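PDB 6LIR: TCR beta chain from Gallus gallus, which pairs with the TCR alpha chain to form the chicken alpha-beta T-cell receptor, which is expected to recognise peptide antigens presented by MHC molecules. Local coordinates for residues G55-S67 / L73-Y86. Residues are numbered along the deposited sequence; the frame is centred on the assembly and turned at random.
Sequences GDIHTGYEAKRSS and LDIISAKKNHSAIY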
ATOM      1  N   GLY B  55      -4.143   6.049  25.600  1.00 53.51           N
ATOM      2  CA  GLY B  55      -3.345   6.957  24.802  1.00 55.15           C
ATOM      3  C   GLY B  55      -3.951   8.346  24.782  1.00 59.54           C
ATOM      4  O   GLY B  55      -4.815   8.686  25.593  1.00 62.04           O
ATOM      5  N   ASP B  56      -3.507   9.155  23.818  1.00 69.00           N
ATOM      6  CA  ASP B  56      -4.054  10.505  23.684  1.00 75.94           C
ATOM      7  C   ASP B  56      -5.449  10.497  23.078  1.00 77.46           C
ATOM      8  O   ASP B  56      -6.242  11.405  23.350  1.00 80.45           O
ATOM      9  CB  ASP B  56      -3.136  11.393  22.847  1.00 76.97           C
ATOM     10  CG  ASP B  56      -2.237  12.260  23.700  1.00 83.17           C
ATOM     11  OD1 ASP B  56      -2.722  12.788  24.724  1.00 87.05           O
ATOM     12  OD2 ASP B  56      -1.041  12.392  23.363  1.00 86.70           O
ATOM     13  N   ILE B  57      -5.761   9.497  22.257  1.00 64.87           N
ATOM     14  CA  ILE B  57      -6.969   9.501  21.441  1.00 64.90           C
ATOM     15  C   ILE B  57      -7.865   8.351  21.877  1.00 66.00           C
ATOM     16  O   ILE B  57      -8.632   7.805  21.075  1.00 68.33           O
ATOM     17  CB  ILE B  57      -6.635   9.404  19.942  1.00 65.88           C
ATOM     18  CG1 ILE B  57      -5.786   8.164  19.662  1.00 60.24           C
ATOM     19  CG2 ILE B  57      -5.914  10.657  19.475  1.00 67.68           C
ATOM     20  CD1 ILE B  57      -5.683   7.824  18.194  1.00 54.60           C
ATOM     21  N   HIS B  58      -7.777   7.985  23.158  1.00 69.04           N
ATOM     22  CA  HIS B  58      -8.465   6.800  23.652  1.00 72.16           C
ATOM     23  C   HIS B  58      -9.973   6.986  23.757  1.00 70.63           C
ATOM     24  O   HIS B  58     -10.698   5.988  23.815  1.00 68.56           O
ATOM     25  CB  HIS B  58      -7.923   6.437  25.034  1.00 68.02           C
ATOM     26  CG  HIS B  58      -8.378   7.370  26.115  1.00 74.27           C
ATOM     27  ND1 HIS B  58      -9.589   7.230  26.761  1.00 75.19           N
ATOM     28  CD2 HIS B  58      -7.794   8.470  26.648  1.00 75.45           C
ATOM     29  CE1 HIS B  58      -9.727   8.198  27.650  1.00 76.07           C
ATOM     30  NE2 HIS B  58      -8.650   8.963  27.603  1.00 72.39           N
ATOM     31  N   THR B  59     -10.458   8.228  23.792  1.00 70.67           N
ATOM     32  CA  THR B  59     -11.894   8.473  23.876  1.00 70.75           C
ATOM     33  C   THR B  59     -12.620   7.814  22.712  1.00 71.04           C
ATOM     34  O   THR B  59     -12.395   8.160  21.548  1.00 69.95           O
ATOM     35  CB  THR B  59     -12.185   9.971  23.912  1.00 74.97           C
ATOM     36  OG1 THR B  59     -11.673  10.521  25.131  1.00 80.92           O
ATOM     37  CG2 THR B  59     -13.685  10.213  23.852  1.00 75.03           C
ATOM     38  N   GLY B  60     -13.492   6.862  23.032  1.00 64.21           N
ATOM     39  CA  GLY B  60     -14.140   6.038  22.035  1.00 56.65           C
ATOM     40  C   GLY B  60     -13.624   4.621  21.995  1.00 57.82           C
ATOM     41  O   GLY B  60     -14.097   3.831  21.169  1.00 60.17           O
ATOM     42  N   TYR B  61     -12.676   4.269  22.861  1.00 47.81           N
ATOM     43  CA  TYR B  61     -12.069   2.950  22.846  1.00 48.49           C
ATOM     44  C   TYR B  61     -11.894   2.448  24.269  1.00 52.00           C
ATOM     45  O   TYR B  61     -11.747   3.230  25.212  1.00 52.59           O
ATOM     46  CB  TYR B  61     -10.693   2.957  22.163  1.00 42.59           C
ATOM     47  CG  TYR B  61     -10.674   3.524  20.765  1.00 43.22           C
ATOM     48  CD1 TYR B  61     -10.870   2.704  19.663  1.00 47.59           C
ATOM     49  CD2 TYR B  61     -10.442   4.874  20.545  1.00 46.32           C
ATOM     50  CE1 TYR B  61     -10.842   3.215  18.381  1.00 43.16           C
ATOM     51  CE2 TYR B  61     -10.416   5.394  19.267  1.00 47.40           C
ATOM     52  CZ  TYR B  61     -10.617   4.558  18.188  1.00 45.51           C
ATOM     53  OH  TYR B  61     -10.593   5.064  16.909  1.00 44.92           O
ATOM     54  N   GLU B  62     -11.899   1.128  24.403  1.00 51.50           N
ATOM     55  CA  GLU B  62     -11.471   0.433  25.603  1.00 48.56           C
ATOM     56  C   GLU B  62     -10.513  -0.667  25.172  1.00 48.05           C
ATOM     57  O   GLU B  62     -10.401  -0.985  23.985  1.00 46.05           O
ATOM     58  CB  GLU B  62     -12.663  -0.133  26.385  1.00 53.34           C
ATOM     59  CG  GLU B  62     -13.570   0.937  26.970  1.00 56.48           C
ATOM     60  CD  GLU B  62     -14.695   0.357  27.803  1.00 70.59           C
ATOM     61  OE1 GLU B  62     -14.473  -0.676  28.468  1.00 69.60           O
ATOM     62  OE2 GLU B  62     -15.803   0.935  27.791  1.00 72.02           O
ATOM     63  N   ALA B  63      -9.808  -1.251  26.135  1.00 45.24           N
ATOM     64  CA  ALA B  63      -8.862  -2.295  25.778  1.00 44.21           C
ATOM     65  C   ALA B  63      -8.682  -3.246  26.946  1.00 44.26           C
ATOM     66  O   ALA B  63      -8.917  -2.900  28.108  1.00 47.38           O
ATOM     67  CB  ALA B  63      -7.510  -1.709  25.354  1.00 43.51           C
ATOM     68  N   LYS B  64      -8.260  -4.460  26.611  1.00 51.93           N
ATOM     69  CA  LYS B  64      -8.080  -5.518  27.594  1.00 55.08           C
ATOM     70  C   LYS B  64      -6.930  -6.400  27.144  1.00 52.27           C
ATOM     71  O   LYS B  64      -6.984  -6.971  26.050  1.00 50.01           O
ATOM     72  CB  LYS B  64      -9.353  -6.349  27.778  1.00 55.91           C
ATOM     73  CG  LYS B  64      -9.164  -7.504  28.754  1.00 58.02           C
ATOM     74  CD  LYS B  64     -10.489  -8.135  29.133  1.00 67.06           C
ATOM     75  CE  LYS B  64     -10.707  -9.419  28.359  1.00 72.65           C
ATOM     76  NZ  LYS B  64     -10.910 -10.590  29.254  1.00 76.51           N
ATOM     77  N   ARG B  65      -5.905  -6.523  27.978  1.00 46.07           N
ATOM     78  CA  ARG B  65      -4.827  -7.471  27.703  1.00 45.43           C
ATOM     79  C   ARG B  65      -5.198  -8.745  28.449  1.00 48.11           C
ATOM     80  O   ARG B  65      -4.862  -8.938  29.618  1.00 49.21           O
ATOM     81  CB  ARG B  65      -3.481  -6.910  28.147  1.00 43.60           C
ATOM     82  CG  ARG B  65      -2.309  -7.850  27.936  1.00 44.31           C
ATOM     83  CD  ARG B  65      -1.847  -7.860  26.488  1.00 41.73           C
ATOM     84  NE  ARG B  65      -0.637  -8.658  26.305  1.00 37.81           N
ATOM     85  CZ  ARG B  65       0.595  -8.190  26.478  1.00 42.82           C
ATOM     86  NH1 ARG B  65       1.643  -8.983  26.287  1.00 37.13           N
ATOM     87  NH2 ARG B  65       0.777  -6.928  26.845  1.00 45.89           N
ATOM     88  N   SER B  66      -5.924  -9.626  27.749  1.00 49.93           N
ATOM     89  CA  SER B  66      -6.478 -10.820  28.375  1.00 50.76           C
ATOM     90  C   SER B  66      -5.399 -11.839  28.713  1.00 51.66           C
ATOM     91  O   SER B  66      -5.576 -12.644  29.634  1.00 54.45           O
ATOM     92  CB  SER B  66      -7.537 -11.446  27.465  1.00 52.29           C
ATOM     93  OG  SER B  66      -6.981 -11.818  26.214  1.00 52.31           O
ATOM     94  N   SER B  67      -4.293 -11.832  27.978  1.00 48.30           N
ATOM     95  CA  SER B  67      -3.202 -12.764  28.221  1.00 44.00           C
ATOM     96  C   SER B  67      -1.952 -12.200  27.566  1.00 47.49           C
ATOM     97  O   SER B  67      -1.997 -11.179  26.875  1.00 48.25           O
ATOM     98  CB  SER B  67      -3.526 -14.158  27.675  1.00 49.45           C
ATOM     99  OG  SER B  67      -3.653 -14.124  26.263  1.00 51.38           O
ATOM    100  N   LEU B  73      -8.757  -4.539  21.426  1.00 37.85           N
ATOM    101  CA  LEU B  73      -9.180  -3.151  21.293  1.00 41.67           C
ATOM    102  C   LEU B  73     -10.680  -3.137  21.042  1.00 47.25           C
ATOM    103  O   LEU B  73     -11.147  -3.694  20.043  1.00 43.53           O
ATOM    104  CB  LEU B  73      -8.433  -2.442  20.160  1.00 38.39           C
ATOM    105  CG  LEU B  73      -8.798  -0.965  19.968  1.00 41.16           C
ATOM    106  CD1 LEU B  73      -8.282  -0.110  21.125  1.00 39.22           C
ATOM    107  CD2 LEU B  73      -8.280  -0.436  18.633  1.00 38.23           C
ATOM    108  N   ASP B  74     -11.430  -2.505  21.940  1.00 45.27           N
ATOM    109  CA  ASP B  74     -12.884  -2.471  21.856  1.00 47.94           C
ATOM    110  C   ASP B  74     -13.325  -1.133  21.280  1.00 49.45           C
ATOM    111  O   ASP B  74     -12.874  -0.077  21.734  1.00 51.34           O
ATOM    112  CB  ASP B  74     -13.522  -2.684  23.232  1.00 47.90           C
ATOM    113  CG  ASP B  74     -13.279  -4.077  23.783  1.00 53.21           C
ATOM    114  OD1 ASP B  74     -13.316  -5.048  22.998  1.00 50.71           O
ATOM    115  OD2 ASP B  74     -13.053  -4.201  25.005  1.00 61.51           O
ATOM    116  N   ILE B  75     -14.203  -1.185  20.282  1.00 53.99           N
ATOM    117  CA  ILE B  75     -14.740   0.004  19.631  1.00 53.84           C
ATOM    118  C   ILE B  75     -16.110   0.279  20.240  1.00 61.11           C
ATOM    119  O   ILE B  75     -17.055  -0.492  20.045  1.00 60.18           O
ATOM    120  CB  ILE B  75     -14.837  -0.180  18.111  1.00 53.38           C
ATOM    121  CG1 ILE B  75     -13.455  -0.458  17.507  1.00 57.32           C
ATOM    122  CG2 ILE B  75     -15.505   1.033  17.472  1.00 60.34           C
ATOM    123  CD1 ILE B  75     -12.763   0.762  16.943  1.00 53.23           C
ATOM    124  N   ILE B  76     -16.216   1.383  20.967  1.00 66.78           N
ATOM    125  CA  ILE B  76     -17.436   1.759  21.676  1.00 67.19           C
ATOM    126  C   ILE B  76     -18.275   2.679  20.796  1.00 69.44           C
ATOM    127  O   ILE B  76     -17.818   3.766  20.419  1.00 68.63           O
ATOM    128  CB  ILE B  76     -17.113   2.431  23.020  1.00 71.86           C
ATOM    129  CG1 ILE B  76     -16.150   1.564  23.834  1.00 69.89           C
ATOM    130  CG2 ILE B  76     -18.390   2.693  23.801  1.00 71.39           C
ATOM    131  CD1 ILE B  76     -16.634   0.144  24.051  1.00 66.76           C
ATOM    132  N   SER B  77     -19.501   2.255  20.478  1.00 60.79           N
ATOM    133  CA  SER B  77     -20.465   3.091  19.757  1.00 63.67           C
ATOM    134  C   SER B  77     -19.864   3.669  18.474  1.00 64.64           C
ATOM    135  O   SER B  77     -19.695   4.880  18.317  1.00 63.75           O
ATOM    136  CB  SER B  77     -21.002   4.202  20.661  1.00 65.76           C
ATOM    137  OG  SER B  77     -21.767   5.135  19.917  1.00 70.31           O
ATOM    138  N   ALA B  78     -19.503   2.750  17.578  1.00 54.84           N
ATOM    139  CA  ALA B  78     -18.770   3.058  16.355  1.00 56.56           C
ATOM    140  C   ALA B  78     -19.347   4.256  15.612  1.00 56.26           C
ATOM    141  O   ALA B  78     -20.555   4.361  15.393  1.00 57.37           O
ATOM    142  CB  ALA B  78     -18.759   1.835  15.434  1.00 51.18           C
ATOM    143  N   LYS B  79     -18.452   5.158  15.238  1.00 68.18           N
ATOM    144  CA  LYS B  79     -18.752   6.443  14.637  1.00 69.00           C
ATOM    145  C   LYS B  79     -17.882   6.586  13.396  1.00 70.13           C
ATOM    146  O   LYS B  79     -16.860   5.911  13.256  1.00 66.73           O
ATOM    147  CB  LYS B  79     -18.476   7.611  15.597  1.00 70.33           C
ATOM    148  CG  LYS B  79     -19.379   7.673  16.820  1.00 75.03           C
ATOM    149  CD  LYS B  79     -20.704   8.350  16.503  1.00 78.02           C
ATOM    150  CE  LYS B  79     -21.846   7.702  17.268  1.00 74.96           C
ATOM    151  NZ  LYS B  79     -22.219   6.385  16.682  1.00 78.20           N
ATOM    152  N   LYS B  80     -18.315   7.456  12.480  1.00 71.95           N
ATOM    153  CA  LYS B  80     -17.490   7.770  11.317  1.00 75.16           C
ATOM    154  C   LYS B  80     -16.072   8.116  11.752  1.00 73.97           C
ATOM    155  O   LYS B  80     -15.096   7.741  11.092  1.00 72.90           O
ATOM    156  CB  LYS B  80     -18.087   8.944  10.538  1.00 76.20           C
ATOM    157  CG  LYS B  80     -19.459   8.690   9.959  1.00 83.30           C
ATOM    158  CD  LYS B  80     -19.386   7.880   8.679  1.00 76.23           C
ATOM    159  CE  LYS B  80     -19.481   8.774   7.450  1.00 77.99           C
ATOM    160  NZ  LYS B  80     -20.866   8.831   6.906  1.00 81.56           N
ATOM    161  N   ASN B  81     -15.949   8.848  12.855  1.00 83.16           N
ATOM    162  CA  ASN B  81     -14.654   9.170  13.424  1.00 84.88           C
ATOM    163  C   ASN B  81     -13.794   7.938  13.747  1.00 82.08           C
ATOM    164  O   ASN B  81     -12.571   8.078  13.874  1.00 78.62           O
ATOM    165  CB  ASN B  81     -14.975   9.978  14.692  1.00 89.22           C
ATOM    166  CG  ASN B  81     -13.811  10.121  15.633  1.00 94.28           C
ATOM    167  OD1 ASN B  81     -13.986   9.959  16.849  1.00 94.32           O
ATOM    168  ND2 ASN B  81     -12.658  10.509  15.123  1.00 93.23           N
ATOM    169  N   HIS B  82     -14.380   6.738  13.849  1.00 71.62           N
ATOM    170  CA  HIS B  82     -13.590   5.512  14.016  1.00 68.14           C
ATOM    171  C   HIS B  82     -12.884   5.028  12.746  1.00 63.82           C
ATOM    172  O   HIS B  82     -11.942   4.234  12.852  1.00 57.58           O
ATOM    173  CB  HIS B  82     -14.456   4.406  14.617  1.00 67.21           C
ATOM    174  CG  HIS B  82     -14.712   4.609  16.077  1.00 71.00           C
ATOM    175  ND1 HIS B  82     -15.947   4.968  16.568  1.00 69.47           N
ATOM    176  CD2 HIS B  82     -13.880   4.572  17.145  1.00 70.53           C
ATOM    177  CE1 HIS B  82     -15.871   5.120  17.878  1.00 73.91           C
ATOM    178  NE2 HIS B  82     -14.628   4.884  18.254  1.00 72.32           N
ATOM    179  N   SER B  83     -13.309   5.460  11.558  1.00 54.69           N
ATOM    180  CA  SER B  83     -12.784   4.869  10.329  1.00 55.01           C
ATOM    181  C   SER B  83     -11.306   5.204  10.157  1.00 53.84           C
ATOM    182  O   SER B  83     -10.914   6.376  10.179  1.00 52.14           O
ATOM    183  CB  SER B  83     -13.585   5.359   9.126  1.00 52.39           C
ATOM    184  OG  SER B  83     -14.968   5.096   9.294  1.00 56.52           O
ATOM    185  N   ALA B  84     -10.492   4.171   9.965  1.00 50.07           N
ATOM    186  CA  ALA B  84      -9.043   4.309  10.033  1.00 49.48           C
ATOM    187  C   ALA B  84      -8.407   2.976   9.661  1.00 45.97           C
ATOM    188  O   ALA B  84      -9.093   1.965   9.476  1.00 46.37           O
ATOM    189  CB  ALA B  84      -8.575   4.753  11.417  1.00 44.90           C
ATOM    190  N   ILE B  85      -7.083   2.988   9.560  1.00 40.23           N
ATOM    191  CA  ILE B  85      -6.294   1.765   9.558  1.00 39.43           C
ATOM    192  C   ILE B  85      -5.683   1.620  10.943  1.00 40.79           C
ATOM    193  O   ILE B  85      -5.041   2.549  11.450  1.00 40.38           O
ATOM    194  CB  ILE B  85      -5.205   1.787   8.472  1.00 40.76           C
ATOM    195  CG1 ILE B  85      -5.822   2.050   7.098  1.00 42.63           C
ATOM    196  CG2 ILE B  85      -4.439   0.468   8.460  1.00 39.45           C
ATOM    197  CD1 ILE B  85      -4.820   1.996   5.958  1.00 45.62           C
ATOM    198  N   TYR B  86      -5.892   0.466  11.561  1.00 34.93           N
ATOM    199  CA  TYR B  86      -5.467   0.217  12.931  1.00 36.81           C
ATOM    200  C   TYR B  86      -4.272  -0.718  12.896  1.00 37.33           C
ATOM    201  O   TYR B  86      -4.309  -1.750  12.218  1.00 37.06           O
ATOM    202  CB  TYR B  86      -6.596  -0.404  13.763  1.00 38.12           C
ATOM    203  CG  TYR B  86      -7.739   0.537  14.068  1.00 38.51           C
ATOM    204  CD1 TYR B  86      -8.658   0.884  13.088  1.00 41.45           C
ATOM    205  CD2 TYR B  86      -7.902   1.074  15.338  1.00 42.44           C
ATOM    206  CE1 TYR B  86      -9.703   1.743  13.359  1.00 39.77           C
ATOM    207  CE2 TYR B  86      -8.951   1.935  15.621  1.00 40.72           C
ATOM    208  CZ  TYR B  86      -9.846   2.265  14.624  1.00 47.24           C
ATOM    209  OH  TYR B  86     -10.891   3.123  14.887  1.00 46.27           O
TER
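Tyr61 and Tyr86 meet hydroxyl to hydroxyl between the two sheets of an immunoglobulin V domain, a worked example of buried hydroxyls satisfied in series, each passing its hydrogen onward. Tyr61 opens strand 61-67, which forms an antiparallel hairpin with strand 70-75, while Tyr86 belongs to the opposing sheet and carries the tyrosine corner. On the buried face, chi1 of -55° sets Tyr61 CG anti to the carbonyl carbon and lays the ring alongside Ile75, pointing the same way, with Ile75 CD1 touching Tyr61 CE1 at the ring edge (3.4 Å). His82 forms an offset edge-to-face pair with Tyr61, its edge toward the tyrosine face, planes at 87°, and Ile75 CG2 covers the imidazole centre. Gly60 O takes two donors from opposite faces of its plane, Ile76 N and, 3.1 Å away, His82 NE2. The solvent side is looser: Glu62, exposed, and Asp74 pair through their backbones, but their CB atoms lie 4.1 Å apart and Asp74 OD1 turns to Thr17. An alanine in place of Tyr61 would probably open a gap beside Ile75 and His82 and leave the Tyr86 hydroxyl without its donor. Tyr86 OH in turn donates to a lone pair of His82 O, 2.5 Å away.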